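Local coordinates for uncharacterized protein (Legionella longbeachae NSW150, PDB 4JZA) that probably removes the 3-phosphate from phosphoinositides, as a phosphatidylinositol-3-phosphatase that would act on lipids of the infected host cell, at residues 187-192 and 316-321; 175-180 and 305-310. All blocks are in the same frame, centred on the assembly; numbering follows the deposited sequence.

Contact 1: 187-192 and 316-321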
# COMPACT_ATOMS: atom_id res chain seq x y z
N PRO A 187 11.90 19.29 -2.95
CA PRO A 187 12.66 18.88 -4.12
C PRO A 187 12.47 17.38 -4.39
O PRO A 187 12.29 16.59 -3.47
CB PRO A 187 14.09 19.18 -3.74
CG PRO A 187 14.12 19.00 -2.28
CD PRO A 187 12.77 19.48 -1.79
N LYS A 188 12.47 17.03 -5.66
CA LYS A 188 12.26 15.68 -6.10
C LYS A 188 13.55 15.03 -6.48
O LYS A 188 14.53 15.68 -6.79
CB LYS A 188 11.38 15.69 -7.32
CG LYS A 188 10.04 16.39 -7.11
CD LYS A 188 9.32 15.84 -5.89
CE LYS A 188 7.91 16.39 -5.83
NZ LYS A 188 7.93 17.85 -5.53
N THR A 189 13.56 13.71 -6.48
CA THR A 189 14.81 13.04 -6.73
C THR A 189 15.14 13.20 -8.20
O THR A 189 14.28 12.97 -9.03
CB THR A 189 14.78 11.59 -6.29
OG1 THR A 189 14.45 11.55 -4.88
CG2 THR A 189 16.15 10.98 -6.56
N PRO A 190 16.35 13.66 -8.53
CA PRO A 190 16.66 13.69 -9.94
C PRO A 190 17.16 12.33 -10.39
O PRO A 190 17.89 11.65 -9.63
CB PRO A 190 17.79 14.73 -10.02
CG PRO A 190 18.46 14.72 -8.67
CD PRO A 190 17.50 14.07 -7.70
N GLY A 191 16.81 11.98 -11.63
CA GLY A 191 17.19 10.70 -12.28
C GLY A 191 18.63 10.23 -12.09
O GLY A 191 18.88 9.05 -11.88
N TRP A 192 19.56 11.16 -12.17
CA TRP A 192 20.96 10.82 -12.05
C TRP A 192 21.29 10.22 -10.72
O TRP A 192 22.24 9.43 -10.61
CB TRP A 192 21.84 12.04 -12.29
CG TRP A 192 21.78 13.16 -11.30
CD1 TRP A 192 21.07 14.35 -11.41
CD2 TRP A 192 22.58 13.27 -10.09
NE1 TRP A 192 21.37 15.17 -10.31
CE2 TRP A 192 22.29 14.53 -9.51
CE3 TRP A 192 23.49 12.42 -9.46
CZ2 TRP A 192 22.87 14.94 -8.30
CZ3 TRP A 192 24.07 12.82 -8.24
CH2 TRP A 192 23.75 14.06 -7.68
N HIS A 316 6.35 9.82 -7.36
CA HIS A 316 4.97 9.94 -6.94
C HIS A 316 4.85 9.97 -5.41
O HIS A 316 4.07 10.77 -4.85
CB HIS A 316 4.05 8.90 -7.64
CG HIS A 316 4.36 7.48 -7.33
ND1 HIS A 316 5.12 6.69 -8.16
CD2 HIS A 316 4.01 6.70 -6.28
CE1 HIS A 316 5.25 5.49 -7.63
NE2 HIS A 316 4.59 5.47 -6.49
N GLN A 317 5.62 9.15 -4.71
CA GLN A 317 5.53 9.17 -3.26
C GLN A 317 5.85 10.60 -2.78
O GLN A 317 5.22 11.10 -1.87
CB GLN A 317 6.50 8.15 -2.61
CG GLN A 317 6.08 6.70 -2.74
CD GLN A 317 5.55 6.06 -1.47
OE1 GLN A 317 5.80 6.48 -0.33
NE2 GLN A 317 4.82 5.01 -1.67
N GLN A 318 6.83 11.24 -3.41
CA GLN A 318 7.31 12.55 -2.95
C GLN A 318 6.22 13.59 -3.12
O GLN A 318 5.97 14.37 -2.19
CB GLN A 318 8.60 12.94 -3.62
CG GLN A 318 9.68 11.87 -3.49
CD GLN A 318 11.07 12.30 -3.95
OE1 GLN A 318 11.32 12.59 -5.12
NE2 GLN A 318 11.97 12.31 -3.04
N PHE A 319 5.52 13.54 -4.24
CA PHE A 319 4.39 14.43 -4.44
C PHE A 319 3.29 14.11 -3.46
O PHE A 319 2.65 15.01 -2.98
CB PHE A 319 3.81 14.36 -5.85
CG PHE A 319 4.57 15.17 -6.87
CD1 PHE A 319 4.47 16.55 -6.90
CD2 PHE A 319 5.33 14.54 -7.85
CE1 PHE A 319 5.11 17.30 -7.86
CE2 PHE A 319 5.98 15.28 -8.81
CZ PHE A 319 5.86 16.67 -8.83
N PHE A 320 3.09 12.84 -3.15
CA PHE A 320 2.07 12.47 -2.16
C PHE A 320 2.49 13.01 -0.80
O PHE A 320 1.69 13.62 -0.07
CB PHE A 320 1.88 10.95 -2.05
CG PHE A 320 1.31 10.28 -3.29
CD1 PHE A 320 0.71 10.98 -4.29
CD2 PHE A 320 1.36 8.91 -3.40
CE1 PHE A 320 0.20 10.32 -5.38
CE2 PHE A 320 0.85 8.24 -4.47
CZ PHE A 320 0.27 8.94 -5.48
N LEU A 321 3.76 12.83 -0.45
CA LEU A 321 4.22 13.33 0.85
C LEU A 321 4.01 14.84 0.92
O LEU A 321 3.45 15.35 1.89
CB LEU A 321 5.70 12.99 1.09
CG LEU A 321 6.33 13.37 2.43
CD1 LEU A 321 5.53 12.79 3.57
CD2 LEU A 321 7.76 12.83 2.48

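Contact 2: 175-180 and 305-310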
# COMPACT_ATOMS: atom_id res chain seq x y z
N LEU A 175 10.61 14.52 12.51
CA LEU A 175 9.87 15.79 12.42
C LEU A 175 10.77 16.87 11.86
O LEU A 175 10.30 17.71 11.07
CB LEU A 175 9.31 16.24 13.78
CG LEU A 175 8.31 15.27 14.40
CD1 LEU A 175 7.72 15.84 15.67
CD2 LEU A 175 7.20 15.02 13.41
N ASP A 176 12.05 16.84 12.26
CA ASP A 176 13.02 17.82 11.79
C ASP A 176 13.29 17.67 10.32
O ASP A 176 13.29 18.65 9.56
CB ASP A 176 14.34 17.69 12.55
CG ASP A 176 14.22 18.12 14.01
OD1 ASP A 176 13.33 18.95 14.37
OD2 ASP A 176 15.03 17.58 14.79
N GLU A 177 13.47 16.42 9.90
CA GLU A 177 13.58 16.13 8.48
C GLU A 177 12.34 16.56 7.67
O GLU A 177 12.48 17.07 6.57
CB GLU A 177 13.87 14.66 8.27
CG GLU A 177 15.23 14.21 8.79
CD GLU A 177 15.30 12.71 8.97
OE1 GLU A 177 14.25 12.02 8.94
OE2 GLU A 177 16.41 12.19 9.14
N LEU A 178 11.14 16.37 8.19
CA LEU A 178 9.94 16.80 7.47
C LEU A 178 9.87 18.31 7.32
O LEU A 178 9.48 18.86 6.26
CB LEU A 178 8.67 16.26 8.13
CG LEU A 178 8.52 14.74 8.07
CD1 LEU A 178 7.36 14.31 8.94
CD2 LEU A 178 8.33 14.21 6.66
N THR A 179 10.29 18.99 8.37
CA THR A 179 10.38 20.44 8.36
C THR A 179 11.36 20.94 7.28
O THR A 179 11.03 21.87 6.56
CB THR A 179 10.80 20.93 9.76
OG1 THR A 179 9.77 20.57 10.70
CG2 THR A 179 11.03 22.46 9.79
N LEU A 180 12.54 20.33 7.18
CA LEU A 180 13.47 20.67 6.11
C LEU A 180 12.85 20.46 4.70
O LEU A 180 13.00 21.29 3.80
CB LEU A 180 14.75 19.83 6.22
CG LEU A 180 15.75 20.23 7.28
CD1 LEU A 180 16.86 19.17 7.39
CD2 LEU A 180 16.36 21.59 6.97
N SER A 305 21.58 17.87 2.11
CA SER A 305 20.70 18.66 3.00
C SER A 305 19.45 17.92 3.50
O SER A 305 18.88 18.30 4.51
CB SER A 305 20.24 19.91 2.27
OG SER A 305 21.32 20.78 2.12
N LEU A 306 18.98 16.95 2.73
CA LEU A 306 17.85 16.14 3.09
C LEU A 306 18.30 14.70 3.29
O LEU A 306 19.29 14.27 2.78
CB LEU A 306 16.80 16.22 2.00
CG LEU A 306 16.18 17.59 1.95
CD1 LEU A 306 15.27 17.72 0.72
CD2 LEU A 306 15.43 17.86 3.24
N PRO A 307 17.55 13.96 4.06
CA PRO A 307 17.95 12.60 4.39
C PRO A 307 17.80 11.59 3.27
O PRO A 307 16.92 11.70 2.43
CB PRO A 307 17.00 12.25 5.51
CG PRO A 307 15.79 13.07 5.21
CD PRO A 307 16.27 14.36 4.67
N GLN A 308 18.69 10.60 3.28
CA GLN A 308 18.77 9.58 2.24
C GLN A 308 17.47 8.77 2.10
O GLN A 308 17.09 8.41 1.00
CB GLN A 308 19.97 8.69 2.53
CG GLN A 308 20.37 7.73 1.45
CD GLN A 308 21.53 6.84 1.89
OE1 GLN A 308 21.80 6.68 3.09
NE2 GLN A 308 22.23 6.25 0.92
N TRP A 309 16.75 8.52 3.19
CA TRP A 309 15.46 7.87 3.05
C TRP A 309 14.51 8.65 2.15
O TRP A 309 13.68 8.05 1.50
CB TRP A 309 14.80 7.60 4.39
CG TRP A 309 14.35 8.75 5.19
CD1 TRP A 309 14.92 9.22 6.31
CD2 TRP A 309 13.19 9.54 4.96
NE1 TRP A 309 14.20 10.26 6.81
CE2 TRP A 309 13.14 10.49 5.98
CE3 TRP A 309 12.18 9.54 4.00
CZ2 TRP A 309 12.10 11.45 6.06
CZ3 TRP A 309 11.15 10.50 4.08
CH2 TRP A 309 11.12 11.43 5.11
N TYR A 310 14.62 9.96 2.11
CA TYR A 310 13.72 10.78 1.30
C TYR A 310 14.06 10.57 -0.15
O TYR A 310 13.16 10.35 -0.97
CB TYR A 310 13.85 12.25 1.67
CG TYR A 310 13.05 13.13 0.82
CD1 TYR A 310 11.66 13.13 0.91
CD2 TYR A 310 13.65 13.98 -0.11
CE1 TYR A 310 10.89 13.94 0.10
CE2 TYR A 310 12.87 14.81 -0.92
CZ TYR A 310 11.49 14.78 -0.82
OH TYR A 310 10.67 15.58 -1.62

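Contact 1: 187-192 and 316-321
The amide end of Q318 and the alkyl chain of K188 carry this contact, reaching past each other in opposite directions between helix and loop. OE1 of Q318 accepts a hydrogen bond from the backbone N-H of T189, N to OE1 2.8 Å, with the donor in the carbonyl plane on a lone pair. On the same amide, NE2 gives a weak hydrogen bond to T189 OG1, its N-H...O angle only 130°. The strong bond, with the weak one beside it, sets which way round the amide faces the loop. Alongside, K188 CD packs on Q318 CB at 3.8 Å, and the lysine then crosses F319 at about a right angle. K188 CE lies over the centre of one ring face, 3.4 Å from the F319 centroid, a CH-pi contact. K188 NZ, 4.1 Å from the F319 centroid, adds a cation-pi interaction over the same face.

Bends at chi2 (-53°) and chi4 (-69°) fold K188 onto the ring, and its ammonium is held there by Y186 O and by a salt bridge to E322. Q318 reaches the loop because its chain runs extended beyond CG. T189 OG1, set beside its own backbone N, is also hydrogen-bonded to W311 O. The contact thus pins the loop leading into helix 191-194 to helix 315-325, whose H316, F320 and L321 pack on helix 122-140.

Contact 2: 175-180 and 305-310
One hydrogen bond provides the polar part: W309 NE1 donates to E177 OE1 at 2.8 Å, with an N-H...O angle of 158°. The oxygen sits in the indole plane, at the ring edge, yet the donor comes from above the carboxylate, whose plane is turned 58° from the ring. E177 has CG beside its backbone N and then runs extended (chi2 162°), so the carboxylate reaches the indole. Its other oxygen, OE2, forms a salt bridge with R393, which should help keep this buried acid ionised.

Apolar packing does the rest. P307, the N-cap residue of helix 308-311, lays its CG against E177 CG at 3.8 Å and also over one face of the W309 ring, offset toward its rim, so that the proline touches both partners of the hydrogen bond. L178 CD2 meets the rim of the indole at W309 CH2, 4.2 Å away. Further along the helix, L180 CB touches L306 CD2 at 3.6 Å, while L180 CD1 rests near S305 O.

In the fold, the turn and short helix 308-311 lie against helix 172-183, with L174 and I181 also touching W309; helix 388-402 bounds the indole through V390 and R393, and L178 reaches on to L325 of helix 315-325.

Both contacts are partly buried and join the same two pieces of chain, the run from helix 172-183 into helix 191-194 and the run from helix 308-311 into helix 315-325. Contact 1 lies nearer the chain centre (about 17 Å between centres, against about 22 Å) and none of its touching residues is exposed; contact 2 has more buried ones, four against two, but runs out to exposed L180. Contact 1 fastens a loop to a helix by a backbone hydrogen bond, a weak hydroxyl one and a lysine on an aromatic face; contact 2 uses a carboxylate at an indole edge and leucine packing. They meet directly: Y310 OH probably hydrogen-bonds P187 O (2.7 Å), and P187 packs on L306.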